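Local coordinates for protein multicopper oxidase (Arthrobacter sp. FB24, PDB 3GDC) that probably oxidises phenolic or related substrates at a type 1 copper and reduces dioxygen to water at a trinuclear copper cluster, as a laccase-like enzyme, at residues H91-H96 with T128-C133. Sequence-based numbering, arbitrary orientation.
Sequences HFHGVH and THLYHC. With CU (copper (II) ion), chain E; CU (copper (II) ion), chain D.
His93, just past the short strand at 91-92, and His132 on strand 127-132 bind the same copper ion, each through NE2, at 2.0 Å from His93 and 2.1 Å from His132. The shared copper draws the two NE2 atoms together while the rings stay rim to rim, planes at 56°, neither over the other's face. His132 can do this because its CG sits between the backbone N and the carbonyl carbon (chi1 58°), while its ND1 donates to Cys133 O at 3.0 Å and fixes the ring's rotation. Leu130 fits beside His93: its CD2 lies 3.8 Å from the centroid of the imidazole, an apolar CH-pi contact on the ring's face, while NE2 at the rim binds the copper. In an offset edge-to-face pair, His91 turns its edge toward the face of His132, planes at 65°; its NE2 binds another copper while ND1 donates to Asp101 O. Backbone bonds set this register, His91 and His132 forming a hydrogen-bonded pair and His93 N reaching Leu130 O at 2.8 Å. On the opposite face of the sheet, CB of Tyr131 sits 3.8 Å from the centroid of the Phe92 ring, whose apolar surface suits this buried place beside Leu68 and edge-to-face with Phe121; the Tyr131 hydroxyl bonds to Pro66 O. An alanine at Phe92 would probably leave CB of Tyr131 without its ring and open a gap toward Leu68 and Phe121. Cys133 SG binds a different copper, shared with His88 and His141. A second subunit adds His271 to the copper of His93 and His132, and His222 to that of His91. The His-X-His and His-Cys-His sequences are those of multicopper oxidases, in which the Cys-His link probably carries electrons from the type 1 copper to an intersubunit trinuclear cluster.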
loop_
_atom_site.group_PDB
_atom_site.type_symbol
_atom_site.label_atom_id
_atom_site.label_comp_id
_atom_site.label_asym_id
_atom_site.label_seq_id
_atom_site.Cartn_x
_atom_site.Cartn_y
_atom_site.Cartn_z
ATOM N N HIS A 91 -11.908 15.670 -14.769
ATOM C CA HIS A 91 -12.449 14.400 -14.366
ATOM C C HIS A 91 -12.596 14.368 -12.845
ATOM O O HIS A 91 -11.610 14.508 -12.105
ATOM C CB HIS A 91 -11.539 13.263 -14.831
ATOM C CG HIS A 91 -11.910 11.950 -14.243
ATOM N ND1 HIS A 91 -13.100 11.318 -14.536
ATOM C CD2 HIS A 91 -11.281 11.171 -13.334
ATOM C CE1 HIS A 91 -13.174 10.190 -13.855
ATOM N NE2 HIS A 91 -12.086 10.081 -13.113
ATOM N N PHE A 92 -13.821 14.189 -12.371
ATOM C CA PHE A 92 -14.074 14.132 -10.939
ATOM C C PHE A 92 -14.069 12.698 -10.418
ATOM O O PHE A 92 -14.525 11.779 -11.101
ATOM C CB PHE A 92 -15.429 14.778 -10.605
ATOM C CG PHE A 92 -15.383 16.266 -10.540
ATOM C CD1 PHE A 92 -15.234 16.916 -9.312
ATOM C CD2 PHE A 92 -15.484 17.028 -11.700
ATOM C CE1 PHE A 92 -15.190 18.307 -9.243
ATOM C CE2 PHE A 92 -15.435 18.429 -11.636
ATOM C CZ PHE A 92 -15.284 19.058 -10.407
ATOM N N HIS A 93 -13.558 12.518 -9.203
ATOM C CA HIS A 93 -13.760 11.283 -8.462
ATOM C C HIS A 93 -15.056 11.478 -7.696
ATOM O O HIS A 93 -15.147 12.320 -6.810
ATOM C CB HIS A 93 -12.589 11.005 -7.511
ATOM C CG HIS A 93 -11.378 10.443 -8.189
ATOM N ND1 HIS A 93 -10.809 9.247 -7.809
ATOM C CD2 HIS A 93 -10.635 10.902 -9.224
ATOM C CE1 HIS A 93 -9.755 9.002 -8.566
ATOM N NE2 HIS A 93 -9.632 9.988 -9.440
ATOM N N GLY A 94 -16.082 10.740 -8.086
ATOM C CA GLY A 94 -17.408 10.903 -7.506
ATOM C C GLY A 94 -18.378 10.235 -8.460
ATOM O O GLY A 94 -17.976 9.813 -9.539
ATOM N N VAL A 95 -19.638 10.124 -8.054
ATOM C CA VAL A 95 -20.650 9.470 -8.891
ATOM C C VAL A 95 -21.276 10.498 -9.832
ATOM O O VAL A 95 -21.712 11.570 -9.396
ATOM C CB VAL A 95 -21.702 8.693 -8.042
ATOM C CG1 VAL A 95 -22.852 8.188 -8.918
ATOM C CG2 VAL A 95 -21.045 7.525 -7.328
ATOM N N HIS A 96 -21.259 10.184 -11.126
ATOM C CA HIS A 96 -21.752 11.082 -12.176
ATOM C C HIS A 96 -22.057 10.274 -13.432
ATOM O O HIS A 96 -21.647 9.115 -13.558
ATOM C CB HIS A 96 -20.739 12.204 -12.498
ATOM C CG HIS A 96 -19.352 11.706 -12.770
ATOM N ND1 HIS A 96 -18.298 11.931 -11.908
ATOM C CD2 HIS A 96 -18.845 10.995 -13.807
ATOM C CE1 HIS A 96 -17.207 11.368 -12.395
ATOM N NE2 HIS A 96 -17.511 10.790 -13.543
ATOM N N THR A 128 -14.133 12.167 0.998
ATOM C CA THR A 128 -13.044 13.036 0.582
ATOM C C THR A 128 -12.610 12.567 -0.788
ATOM O O THR A 128 -12.171 11.419 -0.953
ATOM C CB THR A 128 -11.901 12.949 1.607
ATOM O OG1 THR A 128 -12.378 13.440 2.865
ATOM C CG2 THR A 128 -10.678 13.730 1.165
ATOM N N HIS A 129 -12.767 13.447 -1.779
ATOM C CA HIS A 129 -12.527 13.092 -3.166
ATOM C C HIS A 129 -11.560 14.094 -3.805
ATOM O O HIS A 129 -10.908 14.882 -3.106
ATOM C CB HIS A 129 -13.859 13.010 -3.940
ATOM C CG HIS A 129 -14.922 12.218 -3.238
ATOM N ND1 HIS A 129 -14.792 10.871 -2.961
ATOM C CD2 HIS A 129 -16.143 12.583 -2.767
ATOM C CE1 HIS A 129 -15.879 10.445 -2.341
ATOM N NE2 HIS A 129 -16.714 11.465 -2.211
ATOM N N LEU A 130 -11.465 14.046 -5.129
ATOM C CA LEU A 130 -10.530 14.866 -5.882
ATOM C C LEU A 130 -11.010 14.975 -7.318
ATOM O O LEU A 130 -11.953 14.280 -7.729
ATOM C CB LEU A 130 -9.103 14.277 -5.824
ATOM C CG LEU A 130 -8.807 12.921 -6.494
ATOM C CD1 LEU A 130 -7.321 12.860 -6.966
ATOM C CD2 LEU A 130 -9.121 11.749 -5.607
ATOM N N TYR A 131 -10.376 15.868 -8.067
ATOM C CA TYR A 131 -10.619 16.013 -9.492
ATOM C C TYR A 131 -9.276 16.284 -10.164
ATOM O O TYR A 131 -8.323 16.774 -9.519
ATOM C CB TYR A 131 -11.641 17.139 -9.772
ATOM C CG TYR A 131 -11.181 18.519 -9.348
ATOM C CD1 TYR A 131 -10.460 19.336 -10.229
ATOM C CD2 TYR A 131 -11.440 18.996 -8.060
ATOM C CE1 TYR A 131 -10.019 20.611 -9.843
ATOM C CE2 TYR A 131 -10.991 20.272 -7.650
ATOM C CZ TYR A 131 -10.287 21.066 -8.555
ATOM O OH TYR A 131 -9.837 22.303 -8.180
ATOM N N HIS A 132 -9.168 15.935 -11.441
ATOM C CA HIS A 132 -7.955 16.222 -12.205
ATOM C C HIS A 132 -8.221 16.138 -13.690
ATOM O O HIS A 132 -9.265 15.633 -14.112
ATOM C CB HIS A 132 -6.802 15.279 -11.797
ATOM C CG HIS A 132 -7.110 13.824 -11.970
ATOM N ND1 HIS A 132 -7.041 13.186 -13.190
ATOM C CD2 HIS A 132 -7.483 12.882 -11.072
ATOM C CE1 HIS A 132 -7.369 11.915 -13.039
ATOM N NE2 HIS A 132 -7.636 11.704 -11.761
ATOM N N CYS A 133 -7.295 16.644 -14.492
ATOM C CA CYS A 133 -7.467 16.580 -15.933
ATOM C C CYS A 133 -7.329 15.141 -16.426
ATOM O O CYS A 133 -6.555 14.352 -15.864
ATOM C CB CYS A 133 -6.458 17.493 -16.639
ATOM S SG CYS A 133 -6.605 17.439 -18.435
HETATM CU CU CU E . -8.044 9.958 -10.708
HETATM CU CU CU D . -5.072 18.681 -19.368
#